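Local atomic coordinates of GTPase activator-like protein (Chaetomium thermophilum, PDB entry 5HIU), a protein that probably takes part in GTPase activation as a fungal TSC2 protein, of which this chain is the helical N-terminal part. Residues L122-L125 with T126-R130; S185-F188 with A189-D193; D205-A208 with G209-D212; N246-K249 with Y250-V254; C260-P263 with S264-K267. One frame throughout, in Å; residues are numbered along the deposited sequence.

Interaction 1: L122-L125 with T126-R130; sequences LEQL and TNHGR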
# COMPACT_ATOMS: atom_id res chain seq x y z
N LEU A 122 -11.20 -12.10 -16.58
CA LEU A 122 -10.95 -12.69 -15.28
C LEU A 122 -11.90 -12.08 -14.24
O LEU A 122 -12.53 -12.79 -13.46
CB LEU A 122 -9.50 -12.51 -14.87
CG LEU A 122 -9.13 -13.23 -13.57
CD1 LEU A 122 -9.45 -14.72 -13.62
CD2 LEU A 122 -7.65 -13.04 -13.30
N GLU A 123 -12.01 -10.76 -14.27
CA GLU A 123 -12.89 -10.04 -13.39
C GLU A 123 -14.31 -10.60 -13.48
O GLU A 123 -14.93 -10.84 -12.45
CB GLU A 123 -12.85 -8.56 -13.75
CG GLU A 123 -13.98 -7.70 -13.23
CD GLU A 123 -13.90 -6.29 -13.80
OE1 GLU A 123 -12.91 -5.61 -13.48
OE2 GLU A 123 -14.80 -5.88 -14.57
N GLN A 124 -14.80 -10.82 -14.70
CA GLN A 124 -16.14 -11.36 -14.91
C GLN A 124 -16.24 -12.81 -14.56
O GLN A 124 -17.26 -13.24 -14.06
CB GLN A 124 -16.59 -11.17 -16.34
CG GLN A 124 -16.77 -9.72 -16.73
CD GLN A 124 -17.76 -8.97 -15.84
OE1 GLN A 124 -18.91 -9.40 -15.65
NE2 GLN A 124 -17.31 -7.84 -15.29
N LEU A 125 -15.19 -13.58 -14.84
CA LEU A 125 -15.18 -15.00 -14.48
C LEU A 125 -15.33 -15.15 -12.98
O LEU A 125 -16.09 -15.99 -12.50
CB LEU A 125 -13.88 -15.67 -14.94
CG LEU A 125 -13.77 -17.18 -14.72
CD1 LEU A 125 -14.85 -17.88 -15.53
CD2 LEU A 125 -12.40 -17.76 -15.05
N THR A 126 -14.60 -14.32 -12.24
CA THR A 126 -14.58 -14.41 -10.79
C THR A 126 -15.71 -13.62 -10.12
O THR A 126 -15.91 -13.76 -8.91
CB THR A 126 -13.24 -13.89 -10.23
OG1 THR A 126 -13.07 -12.52 -10.62
CG2 THR A 126 -12.09 -14.70 -10.77
N ASN A 127 -16.42 -12.79 -10.89
CA ASN A 127 -17.45 -11.91 -10.34
C ASN A 127 -16.81 -10.88 -9.42
O ASN A 127 -17.22 -10.70 -8.29
CB ASN A 127 -18.50 -12.73 -9.58
CG ASN A 127 -19.61 -11.88 -9.01
OD1 ASN A 127 -19.98 -10.85 -9.56
ND2 ASN A 127 -20.14 -12.31 -7.90
N HIS A 128 -15.78 -10.22 -9.93
CA HIS A 128 -15.02 -9.22 -9.16
C HIS A 128 -14.34 -9.83 -7.95
O HIS A 128 -14.31 -9.25 -6.90
CB HIS A 128 -15.91 -8.03 -8.79
CG HIS A 128 -16.53 -7.39 -9.99
ND1 HIS A 128 -15.83 -6.52 -10.80
CD2 HIS A 128 -17.75 -7.55 -10.56
CE1 HIS A 128 -16.61 -6.15 -11.81
NE2 HIS A 128 -17.78 -6.76 -11.68
N GLY A 129 -13.80 -11.02 -8.13
CA GLY A 129 -12.87 -11.60 -7.17
C GLY A 129 -13.53 -12.52 -6.19
O GLY A 129 -12.86 -13.11 -5.35
N ARG A 130 -14.85 -12.67 -6.32
CA ARG A 130 -15.66 -13.39 -5.35
C ARG A 130 -15.54 -14.87 -5.51
O ARG A 130 -15.51 -15.58 -4.53
CB ARG A 130 -17.13 -13.01 -5.50
CG ARG A 130 -17.41 -11.59 -5.06
CD ARG A 130 -18.86 -11.21 -5.27
NE ARG A 130 -19.13 -9.84 -4.86
CZ ARG A 130 -19.55 -9.47 -3.65
NH1 ARG A 130 -19.80 -10.34 -2.67
NH2 ARG A 130 -19.74 -8.18 -3.42
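Leu122 and Thr126 meet one turn apart at the end of helix 115-126, both by backbone and by side chain. A backbone hydrogen bond runs from Thr126 N to Leu122 O at 2.8 Å. With chi1 at 60°, Thr126 OG1 is set between its own backbone N and carbonyl carbon, where it lies 2.9 Å from Leu122 O and 3.1 Å from Glu123 O; one hydroxyl proton has to choose between these two carbonyls. The same oxygen accepts from Gly129 N at 3.0 Å, an ST motif, so a single hydroxyl joins the last helical turn to the chain leaving it.

The helix ends in a Schellman motif. His128 N reaches back to Glu123 O at 2.7 Å in a nearly straight bond (174°), a weak bond runs from Asn127 N to Gln124 O, and Asn127, with positive phi, is the C-prime residue.

Among the side chains, Glu123 CG approaches the His128 ring obliquely, 3.3 Å from ND1 of His128, and the carboxylate plane is 29° from that of the ring. Glu123 OE1 is bonded to Gln186 of helix 179-198, while Gln124 NE2 donates to the anti lone pair of Glu123 OE2. The apolar contact joins Leu122 CD1 to Thr126 CG2 at 3.9 Å, on the side covered by Met139 of helix 139-163.

Interaction 2: S185-F188 with A189-D193; sequences SQLF and ALVKD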
# COMPACT_ATOMS: atom_id res chain seq x y z
N SER A 185 -5.06 0.30 -12.54
CA SER A 185 -6.05 0.53 -11.50
C SER A 185 -6.96 -0.64 -11.34
O SER A 185 -7.23 -1.07 -10.24
CB SER A 185 -6.90 1.73 -11.82
OG SER A 185 -6.06 2.83 -11.92
N GLN A 186 -7.46 -1.13 -12.46
CA GLN A 186 -8.51 -2.10 -12.44
C GLN A 186 -7.99 -3.43 -11.88
O GLN A 186 -8.73 -4.15 -11.17
CB GLN A 186 -9.07 -2.30 -13.82
CG GLN A 186 -10.27 -3.21 -13.80
CD GLN A 186 -11.04 -3.20 -15.08
OE1 GLN A 186 -10.64 -2.57 -16.05
NE2 GLN A 186 -12.16 -3.91 -15.10
N LEU A 187 -6.72 -3.72 -12.16
CA LEU A 187 -6.06 -4.86 -11.61
C LEU A 187 -5.86 -4.74 -10.08
O LEU A 187 -6.14 -5.70 -9.34
CB LEU A 187 -4.72 -5.08 -12.33
CG LEU A 187 -3.82 -6.20 -11.86
CD1 LEU A 187 -4.46 -7.57 -11.98
CD2 LEU A 187 -2.56 -6.16 -12.68
N PHE A 188 -5.38 -3.58 -9.62
CA PHE A 188 -5.27 -3.33 -8.17
C PHE A 188 -6.64 -3.55 -7.53
O PHE A 188 -6.75 -4.24 -6.51
CB PHE A 188 -4.87 -1.87 -7.86
CG PHE A 188 -3.39 -1.57 -7.98
CD1 PHE A 188 -2.46 -2.29 -7.28
CD2 PHE A 188 -2.95 -0.50 -8.75
CE1 PHE A 188 -1.13 -1.99 -7.38
CE2 PHE A 188 -1.61 -0.19 -8.86
CZ PHE A 188 -0.70 -0.94 -8.18
N ALA A 189 -7.68 -2.98 -8.11
CA ALA A 189 -9.03 -3.22 -7.60
C ALA A 189 -9.29 -4.73 -7.52
O ALA A 189 -9.77 -5.21 -6.51
CB ALA A 189 -10.10 -2.54 -8.45
N LEU A 190 -8.91 -5.47 -8.56
CA LEU A 190 -9.15 -6.92 -8.58
C LEU A 190 -8.37 -7.65 -7.52
O LEU A 190 -8.86 -8.61 -6.95
CB LEU A 190 -8.81 -7.51 -9.94
CG LEU A 190 -9.25 -8.95 -10.19
CD1 LEU A 190 -10.75 -9.07 -10.15
CD2 LEU A 190 -8.74 -9.42 -11.54
N VAL A 191 -7.15 -7.21 -7.27
CA VAL A 191 -6.28 -7.86 -6.29
C VAL A 191 -6.85 -7.61 -4.89
O VAL A 191 -6.90 -8.50 -4.06
CB VAL A 191 -4.85 -7.31 -6.36
CG1 VAL A 191 -4.02 -7.87 -5.24
CG2 VAL A 191 -4.20 -7.63 -7.68
N LYS A 192 -7.27 -6.38 -4.64
CA LYS A 192 -7.96 -6.04 -3.39
C LYS A 192 -9.17 -6.98 -3.15
O LYS A 192 -9.33 -7.50 -2.06
CB LYS A 192 -8.38 -4.57 -3.44
CG LYS A 192 -8.96 -3.99 -2.17
CD LYS A 192 -9.71 -2.68 -2.47
CE LYS A 192 -10.67 -2.29 -1.35
NZ LYS A 192 -11.27 -0.95 -1.55
N ASP A 193 -9.98 -7.21 -4.17
CA ASP A 193 -11.21 -8.00 -4.00
C ASP A 193 -10.98 -9.51 -3.84
O ASP A 193 -11.73 -10.21 -3.13
CB ASP A 193 -12.13 -7.78 -5.19
CG ASP A 193 -12.63 -6.36 -5.25
OD1 ASP A 193 -12.40 -5.61 -4.28
OD2 ASP A 193 -13.25 -5.98 -6.27
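Val191 sets its CG2 methyl close to the carbonyl oxygen of Leu187, one turn earlier on helix 179-198, with CG2 3.2 Å from Leu187 O. The torsion explains this: CG1 is anti to the backbone N (chi1 173°), which places CG2 beside that N and therefore close to the carbonyl receiving its hydrogen. The same methyl faces Leu187 CD1 at 4.3 Å, a loose apolar contact.

The backbone evidence is that of a regular alpha-helix. Ala189 N bonds Ser185 O at 2.9 Å and Val191 N bonds Leu187 O at 2.8 Å, each four residues back; Leu190 N to Gln186 O and Lys192 N to Phe188 O continue the pattern. Ala189 CB lies 3.4 Å from Gln186 O, and Leu190 CB is 3.3 Å from Leu187 O.

The faces of the helix differ in their neighbours. Leu187 and Leu190 pack on helix 139-163, and Phe188 touches both Leu147 of that helix and Ala229 and Cys230 of helix 224-240. The amide of Gln186 has its partner in Glu123.

Between the segments, then, the polar bonding is all backbone, and the side chains add mainly methyl and methylene contacts with carbonyls; Leu187, Phe188 and Leu190 also pack on neighbouring helices.

Interaction 3: D205-A208 with G209-D212; sequences DVIA and GLID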
# COMPACT_ATOMS: atom_id res chain seq x y z
N ASP A 205 3.71 -18.11 0.63
CA ASP A 205 4.82 -17.74 -0.24
C ASP A 205 4.37 -16.86 -1.41
O ASP A 205 5.17 -16.08 -1.92
CB ASP A 205 5.53 -18.99 -0.76
CG ASP A 205 6.94 -18.70 -1.24
OD1 ASP A 205 7.18 -17.64 -1.86
OD2 ASP A 205 7.83 -19.54 -1.01
N VAL A 206 3.12 -16.99 -1.84
CA VAL A 206 2.62 -16.12 -2.91
C VAL A 206 2.36 -14.73 -2.34
O VAL A 206 2.56 -13.72 -3.02
CB VAL A 206 1.33 -16.68 -3.55
CG1 VAL A 206 0.81 -15.76 -4.66
CG2 VAL A 206 1.58 -18.07 -4.12
N ILE A 207 1.93 -14.69 -1.09
CA ILE A 207 1.70 -13.43 -0.41
C ILE A 207 3.01 -12.68 -0.20
O ILE A 207 3.08 -11.45 -0.37
CB ILE A 207 0.95 -13.66 0.91
CG1 ILE A 207 -0.49 -14.11 0.62
CG2 ILE A 207 0.93 -12.40 1.76
CD1 ILE A 207 -1.30 -13.13 -0.22
N ALA A 208 4.04 -13.42 0.17
CA ALA A 208 5.38 -12.85 0.21
C ALA A 208 5.67 -12.22 -1.15
O ALA A 208 6.09 -11.06 -1.22
CB ALA A 208 6.39 -13.92 0.55
N GLY A 209 5.40 -12.95 -2.22
CA GLY A 209 5.60 -12.41 -3.56
C GLY A 209 4.74 -11.17 -3.82
O GLY A 209 5.18 -10.16 -4.38
N LEU A 210 3.48 -11.26 -3.43
CA LEU A 210 2.57 -10.18 -3.74
C LEU A 210 3.03 -8.92 -3.01
O LEU A 210 3.13 -7.87 -3.61
CB LEU A 210 1.16 -10.57 -3.36
CG LEU A 210 0.15 -9.44 -3.48
CD1 LEU A 210 0.15 -8.78 -4.86
CD2 LEU A 210 -1.21 -10.00 -3.13
N ILE A 211 3.34 -9.06 -1.72
CA ILE A 211 3.80 -7.94 -0.91
C ILE A 211 4.99 -7.24 -1.53
O ILE A 211 4.96 -6.01 -1.69
CB ILE A 211 4.15 -8.38 0.52
CG1 ILE A 211 2.87 -8.66 1.31
CG2 ILE A 211 4.94 -7.31 1.25
CD1 ILE A 211 3.05 -9.66 2.44
N ASP A 212 6.02 -8.01 -1.89
CA ASP A 212 7.22 -7.45 -2.56
C ASP A 212 6.85 -6.59 -3.76
O ASP A 212 7.37 -5.49 -3.95
CB ASP A 212 8.15 -8.55 -3.08
CG ASP A 212 8.78 -9.35 -1.98
OD1 ASP A 212 8.63 -8.99 -0.80
OD2 ASP A 212 9.43 -10.37 -2.30
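Ile211 packs its side chain back along helix 204-219 onto Ile207, four residues earlier. Its CB already lies 3.4 Å from Ile207 O. From there CG1 stays beside the backbone N, anti to the carbonyl carbon (chi1 -74°), and Ile211 CG1 remains 3.3 Å from Ile207 O. The chain runs on almost extended (chi2 154°), bringing the terminal CD1 to 3.5 Å from Ile207 CG2, still 3.3 Å from Ile207 O. The two side chains cross at a slant, methyl against methyl. CD1 also packs on the CG methylene of Lys247 of helix 245-261. The other branch, CG2, leads to Cys251 SG of the same helix, and Leu237 of helix 224-240 and Pro244 add to the apolar surround of Ile211.

These residues belong to one alpha-helix of an elongated, all-helical array, consistent with an alpha-solenoid, whose neighbouring helices cover Ile207, Leu210 and Ile211. Ile211 N bonds Ile207 O at 2.8 Å, and the Gly209 N to Asp205 O bond is longer at 3.2 Å.

Ile207 CD1 also meets Leu210 CD2 at 4.3 Å. Asp212 CG comes to 3.3 Å from Ala208 O, without a hydrogen bond between the carboxylate and that carbonyl, since the oxygens on both sides are acceptors; Asp212 OD1 instead forms a salt bridge with Lys247.

Interaction 4: N246-K249 with Y250-V254; sequences NKLK and YCIQV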
# COMPACT_ATOMS: atom_id res chain seq x y z
N ASN A 246 8.36 -11.77 8.39
CA ASN A 246 9.54 -11.26 7.67
C ASN A 246 9.29 -10.13 6.64
O ASN A 246 10.24 -9.56 6.10
CB ASN A 246 10.25 -12.42 6.98
CG ASN A 246 9.35 -13.14 5.98
OD1 ASN A 246 8.13 -13.15 6.14
ND2 ASN A 246 9.95 -13.74 4.97
N LYS A 247 8.02 -9.82 6.36
CA LYS A 247 7.65 -8.70 5.47
C LYS A 247 7.32 -7.40 6.21
O LYS A 247 7.23 -6.32 5.59
CB LYS A 247 6.44 -9.10 4.63
CG LYS A 247 6.69 -10.30 3.74
CD LYS A 247 7.68 -9.94 2.65
CE LYS A 247 8.35 -11.16 2.08
NZ LYS A 247 9.64 -10.74 1.48
N LEU A 248 7.13 -7.52 7.52
CA LEU A 248 6.61 -6.44 8.34
C LEU A 248 7.51 -5.22 8.27
O LEU A 248 7.04 -4.14 7.96
CB LEU A 248 6.45 -6.90 9.80
CG LEU A 248 5.59 -6.03 10.72
CD1 LEU A 248 4.13 -6.02 10.28
CD2 LEU A 248 5.72 -6.51 12.16
N LYS A 249 8.80 -5.38 8.53
CA LYS A 249 9.70 -4.25 8.44
C LYS A 249 9.45 -3.47 7.15
O LYS A 249 9.27 -2.25 7.17
CB LYS A 249 11.16 -4.70 8.52
CG LYS A 249 12.16 -3.55 8.44
CD LYS A 249 13.58 -4.00 8.68
CE LYS A 249 14.53 -2.86 8.34
NZ LYS A 249 15.91 -3.03 8.86
N TYR A 250 9.41 -4.19 6.03
CA TYR A 250 9.32 -3.56 4.73
C TYR A 250 7.98 -2.83 4.55
O TYR A 250 7.96 -1.67 4.13
CB TYR A 250 9.60 -4.59 3.62
CG TYR A 250 11.07 -5.03 3.48
CD1 TYR A 250 12.03 -4.66 4.43
CD2 TYR A 250 11.48 -5.82 2.40
CE1 TYR A 250 13.35 -5.04 4.29
CE2 TYR A 250 12.80 -6.21 2.26
CZ TYR A 250 13.73 -5.81 3.21
OH TYR A 250 15.04 -6.18 3.09
N CYS A 251 6.86 -3.47 4.89
CA CYS A 251 5.56 -2.76 4.91
C CYS A 251 5.61 -1.47 5.77
O CYS A 251 5.22 -0.39 5.34
CB CYS A 251 4.48 -3.67 5.45
SG CYS A 251 4.14 -5.07 4.38
N ILE A 252 6.13 -1.60 6.99
CA ILE A 252 6.27 -0.45 7.87
C ILE A 252 7.20 0.59 7.26
O ILE A 252 6.85 1.79 7.23
CB ILE A 252 6.73 -0.85 9.29
CG1 ILE A 252 5.72 -1.78 9.97
CG2 ILE A 252 6.90 0.38 10.16
CD1 ILE A 252 4.29 -1.26 10.01
N GLN A 253 8.38 0.17 6.79
CA GLN A 253 9.24 1.10 6.03
C GLN A 253 8.39 1.84 5.01
O GLN A 253 8.34 3.08 5.00
CB GLN A 253 10.36 0.39 5.28
CG GLN A 253 11.61 0.15 6.10
CD GLN A 253 12.83 -0.09 5.22
OE1 GLN A 253 12.72 -0.68 4.14
NE2 GLN A 253 14.00 0.35 5.68
N VAL A 254 7.72 1.10 4.15
CA VAL A 254 7.13 1.75 2.99
C VAL A 254 6.00 2.64 3.42
O VAL A 254 5.94 3.81 3.03
CB VAL A 254 6.68 0.75 1.92
CG1 VAL A 254 5.78 1.41 0.89
CG2 VAL A 254 7.90 0.16 1.24
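Ile252 brings its CG1 to 3.4 Å from Leu248 O and meets the Leu248 side chain next to it. CG1 of Ile252 is anti to the carbonyl carbon and beside the backbone N (chi1 -61°), the setting that turns this branch back toward the preceding turn. Leu248 CG lies 4.3 Å from Ile252 CG1. Leu248 is buried further by His281, Ser284 and Ile288 of helix 281-294.

Lys249 and Tyr250 take different courses. Lys249 is stretched out along its whole length, and its stem crosses the Tyr250 side chain at a slant, with CG 4.2 Å from Tyr250 CD1. Tyr250 holds its CG anti to the carbonyl carbon (chi1 -73°), a setting that brings the carbonyl carbon of Lys249 to the edge of the ring, near its plane. Tyr250 CB sits 3.5 Å from Lys247 O. Gln253 CB is 3.4 Å from Lys249 O.

Lys247 bends at chi2 (-68°) and is extended beyond, its NZ paired with Asp212. Cys251 SG lies beside the Lys247 carbonyl.

Three backbone bonds hold the frame for these groups: Cys251 N to Lys247 O at 3.0 Å, Ile252 N to Leu248 O at 2.9 Å and Gln253 N to Lys249 O at 2.6 Å. This i to i+4 bonding is that of an alpha-helix. Leu248 faces helix 281-294, Lys247 and Val254 face helix 204-219, Tyr250 is exposed but touches Leu215, and Lys249 is exposed; packing against both an earlier and a later helix of the chain is consistent with an alpha-solenoid.

Interaction 5: C260-P263 with S264-K267; sequences CLVP and SLQK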
# COMPACT_ATOMS: atom_id res chain seq x y z
N CYS A 260 4.81 9.86 6.01
CA CYS A 260 5.56 11.06 6.21
C CYS A 260 5.62 11.88 4.93
O CYS A 260 5.13 13.00 4.88
CB CYS A 260 6.96 10.73 6.69
SG CYS A 260 7.76 12.22 7.24
N LEU A 261 6.19 11.27 3.88
CA LEU A 261 6.59 11.98 2.66
C LEU A 261 5.48 12.34 1.69
O LEU A 261 5.68 13.22 0.89
CB LEU A 261 7.64 11.18 1.89
CG LEU A 261 8.91 10.81 2.67
CD1 LEU A 261 9.82 9.90 1.87
CD2 LEU A 261 9.66 12.06 3.07
N VAL A 262 4.34 11.65 1.72
CA VAL A 262 3.27 11.91 0.75
C VAL A 262 2.03 12.42 1.46
O VAL A 262 1.04 11.72 1.57
CB VAL A 262 2.91 10.66 -0.09
CG1 VAL A 262 1.88 11.02 -1.16
CG2 VAL A 262 4.16 10.10 -0.74
N PRO A 263 2.06 13.67 1.90
CA PRO A 263 1.05 14.20 2.80
C PRO A 263 -0.39 13.92 2.38
O PRO A 263 -1.22 13.66 3.24
CB PRO A 263 1.34 15.72 2.81
CG PRO A 263 2.15 15.98 1.59
CD PRO A 263 2.96 14.73 1.40
N SER A 264 -0.68 13.97 1.08
CA SER A 264 -2.05 13.74 0.58
C SER A 264 -2.59 12.33 0.83
O SER A 264 -3.78 12.10 0.68
CB SER A 264 -2.10 14.00 -0.92
OG SER A 264 -1.49 12.93 -1.63
N LEU A 265 -1.71 11.38 1.17
CA LEU A 265 -2.11 10.02 1.52
C LEU A 265 -1.84 9.68 2.99
O LEU A 265 -1.85 8.51 3.37
CB LEU A 265 -1.38 9.02 0.63
CG LEU A 265 -1.80 9.08 -0.84
CD1 LEU A 265 -0.93 8.15 -1.66
CD2 LEU A 265 -3.26 8.72 -1.00
N GLN A 266 -1.61 10.69 3.82
CA GLN A 266 -1.24 10.45 5.21
C GLN A 266 -2.34 9.72 5.94
O GLN A 266 -2.08 8.77 6.68
CB GLN A 266 -0.87 11.74 5.94
CG GLN A 266 -0.10 11.51 7.23
CD GLN A 266 0.29 12.80 7.95
OE1 GLN A 266 -0.50 13.36 8.72
NE2 GLN A 266 1.52 13.27 7.72
N LYS A 267 -3.58 10.16 5.75
CA LYS A 267 -4.71 9.55 6.46
C LYS A 267 -4.89 8.07 6.04
O LYS A 267 -4.97 7.17 6.90
CB LYS A 267 -5.98 10.39 6.28
CG LYS A 267 -6.40 10.61 4.83
CD LYS A 267 -7.60 11.54 4.68
CE LYS A 267 -8.16 11.48 3.27
NZ LYS A 267 -9.13 12.59 3.01
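A tight turn at the surface links helix 245-261 to helix 266-277, and the contact is made of short backbone bonds with a small apolar pair beside them. Val262 is the first residue to leave helical geometry, and Pro263 and Ser264 form a short 3-10 turn before the next helix starts, with Leu265 at its N-cap position.

Two i to i+3 hydrogen bonds define the turn. Leu265 N donates to Val262 O at 2.8 Å, with an N-H...O angle of 164°. Gln266 N donates to Pro263 O at 3.1 Å. Pro263 offers no backbone N-H of its own.

Among side chains, Val262 and Leu265 lie alongside each other and point the same way: CG1 of Val262 is 4.0 Å from Leu265 CD1. CG1 is anti to the backbone N (chi1 -175°), which puts it on the Leu265 side, and Val262 CG1 also lies 3.9 Å from Ser264 OG. Both residues touch Leu227 of helix 224-240, and Leu265, which also meets Glu224 and Arg228 there, is the buried member. Gln266 CB sits 3.3 Å from Pro263 O, and its amide NE2 is bonded to His259 O, a tie from the start of the new helix back to the old one.

The chemistry is thus mostly backbone polar bonding, with a modest apolar patch against helix 224-240; it implies a short turn set by backbone bonds, with Leu265 supplying the buried apolar surface.

How the interactions relate
Interactions 1 to 4 are partly buried, whereas interaction 5 is a surface turn. Interactions 2, 3 and 4 lie within single helices, where i to i+4 backbone bonds share the contact with apolar groups. Interactions 1 and 5 occur at helix ends: the first adds a threonine hydroxyl to its capping bonds, the second has only i to i+3 backbone bonds. Interactions 1 and 2 touch through polar side chains as well as packing, interactions 2 and 3 by methyl packing alone, Val191 against Leu210, and interactions 3 and 4 by charge and apolar contact together. Interactions 4 and 5 share helix 245-261 but stay about 7 Å apart at their nearest atoms.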